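Local structure of aldo-keto reductase AKR2E4 (Bombyx mori, 3WCZ) at residues L233-Y237 and T278-V282; A2-P6 and I270-D274. The protein reduces 3-dehydroecdysone and, less actively, phenylglyoxal and isatin with NADPH as hydride donor, and may help regulate moulting in the silkworm. One frame throughout, in Å; residues are numbered along the deposited sequence.

Interaction 1: residues L233-Y237 and T278-V282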
loop_
_atom_site.group_PDB
_atom_site.type_symbol
_atom_site.label_atom_id
_atom_site.label_comp_id
_atom_site.label_asym_id
_atom_site.label_seq_id
_atom_site.Cartn_x
_atom_site.Cartn_y
_atom_site.Cartn_z
ATOM N N LEU A 233 11.436 9.727 20.849
ATOM C CA LEU A 233 11.666 10.133 19.478
ATOM C C LEU A 233 10.727 11.258 19.072
ATOM O O LEU A 233 11.160 12.250 18.452
ATOM C CB LEU A 233 11.523 8.941 18.525
ATOM C CG LEU A 233 12.656 7.908 18.615
ATOM C CD1 LEU A 233 12.329 6.676 17.799
ATOM C CD2 LEU A 233 13.967 8.467 18.102
ATOM N N ALA A 234 9.447 11.104 19.411
ATOM C CA ALA A 234 8.484 12.150 19.133
ATOM C C ALA A 234 8.932 13.480 19.762
ATOM O O ALA A 234 8.876 14.547 19.130
ATOM C CB ALA A 234 7.152 11.743 19.657
ATOM N N ASN A 235 9.350 13.417 21.022
ATOM C CA ASN A 235 9.823 14.612 21.698
ATOM C C ASN A 235 11.071 15.180 21.080
ATOM O O ASN A 235 11.207 16.394 20.931
ATOM C CB ASN A 235 10.048 14.303 23.170
ATOM C CG ASN A 235 9.128 15.063 24.046
ATOM O OD1 ASN A 235 9.077 16.300 23.997
ATOM N ND2 ASN A 235 8.377 14.336 24.867
ATOM N N LYS A 236 12.007 14.319 20.711
ATOM C CA LYS A 236 13.257 14.779 20.120
ATOM C C LYS A 236 13.039 15.630 18.863
ATOM O O LYS A 236 13.714 16.656 18.653
ATOM C CB LYS A 236 14.188 13.598 19.803
ATOM C CG LYS A 236 15.395 13.969 18.996
ATOM C CD LYS A 236 16.343 12.819 18.824
ATOM C CE LYS A 236 17.510 13.209 17.952
ATOM N NZ LYS A 236 18.412 12.070 17.612
ATOM N N TYR A 237 12.124 15.171 17.999
ATOM C CA TYR A 237 11.927 15.790 16.704
ATOM C C TYR A 237 10.728 16.725 16.641
ATOM O O TYR A 237 10.457 17.325 15.603
ATOM C CB TYR A 237 11.815 14.701 15.631
ATOM C CG TYR A 237 13.099 13.943 15.467
ATOM C CD1 TYR A 237 14.228 14.558 14.936
ATOM C CD2 TYR A 237 13.200 12.620 15.847
ATOM C CE1 TYR A 237 15.429 13.855 14.781
ATOM C CE2 TYR A 237 14.399 11.912 15.698
ATOM C CZ TYR A 237 15.497 12.542 15.150
ATOM O OH TYR A 237 16.669 11.859 15.044
ATOM N N THR A 278 17.940 8.752 12.876
ATOM C CA THR A 278 19.323 8.334 12.736
ATOM C C THR A 278 19.387 6.828 12.520
ATOM O O THR A 278 18.404 6.098 12.758
ATOM C CB THR A 278 20.126 8.631 13.973
ATOM O OG1 THR A 278 19.604 7.857 15.046
ATOM C CG2 THR A 278 20.074 10.088 14.335
ATOM N N PHE A 279 20.547 6.325 12.107
ATOM C CA PHE A 279 20.669 4.890 11.921
ATOM C C PHE A 279 20.435 4.131 13.234
ATOM O O PHE A 279 19.835 3.061 13.235
ATOM C CB PHE A 279 22.019 4.526 11.249
ATOM C CG PHE A 279 23.224 4.696 12.121
ATOM C CD1 PHE A 279 23.684 3.634 12.900
ATOM C CD2 PHE A 279 23.956 5.887 12.118
ATOM C CE1 PHE A 279 24.819 3.775 13.690
ATOM C CE2 PHE A 279 25.083 6.031 12.913
ATOM C CZ PHE A 279 25.516 4.982 13.696
ATOM N N GLU A 280 20.861 4.695 14.360
ATOM C CA GLU A 280 20.659 4.022 15.632
ATOM C C GLU A 280 19.162 3.975 16.005
ATOM O O GLU A 280 18.685 3.014 16.604
ATOM C CB GLU A 280 21.459 4.691 16.733
ATOM C CG GLU A 280 22.954 4.368 16.709
ATOM C CD GLU A 280 23.240 2.893 17.006
ATOM O OE1 GLU A 280 22.482 2.281 17.803
ATOM O OE2 GLU A 280 24.223 2.351 16.447
ATOM N N GLU A 281 18.416 4.999 15.611
ATOM C CA GLU A 281 16.981 5.068 15.902
ATOM C C GLU A 281 16.212 4.083 15.038
ATOM O O GLU A 281 15.321 3.395 15.524
ATOM C CB GLU A 281 16.466 6.493 15.735
ATOM C CG GLU A 281 17.026 7.412 16.819
ATOM C CD GLU A 281 16.912 8.874 16.494
ATOM O OE1 GLU A 281 16.582 9.281 15.373
ATOM O OE2 GLU A 281 17.161 9.656 17.445
ATOM N N VAL A 282 16.576 3.988 13.767
ATOM C CA VAL A 282 15.981 2.976 12.901
ATOM C C VAL A 282 16.282 1.592 13.462
ATOM O O VAL A 282 15.408 0.729 13.508
ATOM C CB VAL A 282 16.485 3.127 11.459
ATOM C CG1 VAL A 282 16.025 1.958 10.572
ATOM C CG2 VAL A 282 15.976 4.411 10.870
#
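Glu-281, in the first turn of helix 279-286, reaches across to Lys-236 and Tyr-237 at the end of helix 228-237: a polar surface contact, salt bridge and hydrogen bonds together, that ties two helices on the outside of the TIM barrel. Its OE2 takes the ammonium group of Lys-236 on the syn side, 27° out of the carboxylate plane, NZ to OE2 at 2.7 Å. Its OE1 turns the syn lone pair to the phenol of Tyr-237, which donates over 2.6 Å from OH to OE1; ring and carboxylate stand 88° apart, the oxygen at the ring's edge. Lysine suits this exposed edge of the contact: its CG, anti to the backbone N (chi1 171°), lies over one face of the Tyr-237 ring, and the extended chain beyond lets NZ bond both carboxylate and hydroxyl. Beside the polar groups, CD2 of Leu-233 packs 3.4 Å from CD of Glu-281, and Ile-244 of helix 241-251 touches this leucine. Thr-278, the N-cap, completes a capping box: its OG1 accepts from Glu-281 N, and Thr-278 N donates to Glu-281 OE1 over 2.9 Å, from above the carboxylate plane. A glutamine in place of Glu-281 has no charge, and its single amide oxygen would probably not serve all three donors, leaving Lys-236 without its mate. The lysine and the helix N-terminus are both likely to stabilise the ionised carboxylate.

Interaction 2: residues A2-P6 and I270-D274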
loop_
_atom_site.group_PDB
_atom_site.type_symbol
_atom_site.label_atom_id
_atom_site.label_comp_id
_atom_site.label_asym_id
_atom_site.label_seq_id
_atom_site.Cartn_x
_atom_site.Cartn_y
_atom_site.Cartn_z
ATOM N N ALA A 2 -0.558 21.509 0.894
ATOM C CA ALA A 2 0.201 21.786 2.118
ATOM C C ALA A 2 1.628 21.216 2.070
ATOM O O ALA A 2 2.592 21.972 1.992
ATOM C CB ALA A 2 -0.540 21.255 3.320
ATOM N N VAL A 3 1.764 19.889 2.126
ATOM C CA VAL A 3 3.072 19.247 1.976
ATOM C C VAL A 3 3.018 18.282 0.793
ATOM O O VAL A 3 2.197 17.362 0.807
ATOM C CB VAL A 3 3.444 18.457 3.260
ATOM C CG1 VAL A 3 4.762 17.670 3.074
ATOM C CG2 VAL A 3 3.509 19.401 4.482
ATOM N N GLN A 4 3.841 18.467 -0.246
ATOM C CA GLN A 4 3.901 17.422 -1.279
ATOM C C GLN A 4 5.068 16.485 -1.005
ATOM O O GLN A 4 6.233 16.897 -0.838
ATOM C CB GLN A 4 3.918 17.961 -2.712
ATOM C CG GLN A 4 2.552 18.450 -3.211
ATOM C CD GLN A 4 2.523 18.663 -4.717
ATOM O OE1 GLN A 4 2.985 17.817 -5.485
ATOM N NE2 GLN A 4 1.977 19.794 -5.143
ATOM N N ALA A 5 4.739 15.211 -0.889
ATOM C CA ALA A 5 5.745 14.204 -0.689
ATOM C C ALA A 5 6.644 14.175 -1.906
ATOM O O ALA A 5 6.189 14.369 -3.051
ATOM C CB ALA A 5 5.120 12.861 -0.493
ATOM N N PRO A 6 7.933 13.897 -1.697
ATOM C CA PRO A 6 8.826 13.612 -2.819
ATOM C C PRO A 6 8.466 12.308 -3.485
ATOM O O PRO A 6 7.641 11.541 -2.967
ATOM C CB PRO A 6 10.195 13.459 -2.155
ATOM C CG PRO A 6 10.017 13.611 -0.747
ATOM C CD PRO A 6 8.600 13.736 -0.392
ATOM N N ILE A 270 1.547 13.129 6.241
ATOM C CA ILE A 270 2.433 13.435 5.110
ATOM C C ILE A 270 3.526 14.439 5.511
ATOM O O ILE A 270 4.426 14.702 4.726
ATOM C CB ILE A 270 1.599 13.903 3.880
ATOM C CG1 ILE A 270 2.431 13.860 2.601
ATOM C CG2 ILE A 270 1.002 15.267 4.129
ATOM C CD1 ILE A 270 1.562 13.829 1.366
ATOM N N ASP A 271 3.473 14.939 6.749
ATOM C CA ASP A 271 4.441 15.949 7.196
ATOM C C ASP A 271 5.703 15.272 7.756
ATOM O O ASP A 271 5.976 15.345 8.952
ATOM C CB ASP A 271 3.784 16.890 8.216
ATOM C CG ASP A 271 4.614 18.122 8.522
ATOM O OD1 ASP A 271 5.627 18.373 7.838
ATOM O OD2 ASP A 271 4.225 18.840 9.473
ATOM N N LEU A 272 6.465 14.637 6.874
ATOM C CA LEU A 272 7.559 13.743 7.252
ATOM C C LEU A 272 8.905 14.161 6.710
ATOM O O LEU A 272 9.857 13.405 6.827
ATOM C CB LEU A 272 7.239 12.313 6.723
ATOM C CG LEU A 272 5.863 11.731 7.011
ATOM C CD1 LEU A 272 5.753 10.371 6.335
ATOM C CD2 LEU A 272 5.596 11.598 8.484
ATOM N N PHE A 273 8.985 15.348 6.101
ATOM C CA PHE A 273 10.147 15.688 5.275
ATOM C C PHE A 273 10.957 16.859 5.798
ATOM O O PHE A 273 11.816 17.377 5.091
ATOM C CB PHE A 273 9.703 15.821 3.810
ATOM C CG PHE A 273 9.004 14.586 3.352
ATOM C CD1 PHE A 273 9.733 13.434 3.106
ATOM C CD2 PHE A 273 7.615 14.519 3.301
ATOM C CE1 PHE A 273 9.105 12.271 2.792
ATOM C CE2 PHE A 273 6.977 13.326 2.973
ATOM C CZ PHE A 273 7.733 12.217 2.719
ATOM N N ASP A 274 10.737 17.188 7.062
ATOM C CA ASP A 274 11.527 18.201 7.736
ATOM C C ASP A 274 12.358 17.594 8.879
ATOM O O ASP A 274 12.926 18.327 9.696
ATOM C CB ASP A 274 10.609 19.340 8.219
ATOM C CG ASP A 274 9.586 18.903 9.242
ATOM O OD1 ASP A 274 9.339 17.689 9.377
ATOM O OD2 ASP A 274 8.971 19.790 9.906
#
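Pro-6 lays its CD on the ring of Phe-273 in a CH-pi contact, 3.5 Å from the ring centroid and 8° off the ring normal. Proline suits the place, since its CD carries hydrogens polarised by the neighbouring nitrogen and the closed ring presents them rigidly. The opposite face of Phe-273 is met by CB of Leu-272, nearer the rim.

Purely apolar contacts continue along the N-terminal loop. CB of Ala-5 lies 4.0 Å from CE2 of Phe-273 and 4.1 Å from CD1 of Ile-270, a methyl small enough to fit between the two larger groups. In this TIM-barrel reductase the segment 2-6 leads into the hairpin of strands 7-9 and 15-17, while 270-274 follows helix 263-270, most of whose residues, up to Asn-269, bind NADP; Ile-18, just past the hairpin, also touches both Pro-6 and Phe-273. Val-3, beta-branched, packs with both CB and CG1: its CB is 4.1 Å from CG2 of Ile-270, and CG1, anti to the backbone N (chi1 175°), approaches the edge of the Phe-273 ring.

Backbone oxygens are packed against as well. CG1 of Val-3 comes within 3.4 Å of the carbonyl oxygen of Ile-270, while Asp-271 centres an inverse gamma turn from Ile-270 to Leu-272.

Interactions 1 and 2 have centres 18 Å apart on the same side of the chain's centre, and do not touch directly. Along the chain their segments alternate: 2-6, 233-237, 270-274, 278-282. Only three residues separate the last two, so the loop between helices 263-270 and 279-286 serves both contacts, first meeting the N-terminal segment and then starting the helix that meets helix 228-237. Helix 241-251 touches both, reaching Leu-233 and Tyr-237 in one and Asp-271, Leu-272 and Phe-273 in the other. Interaction 1 is polar and away from the annotated sites, whereas the apolar interaction 2 adjoins the end of the NADP-binding helix 263-270.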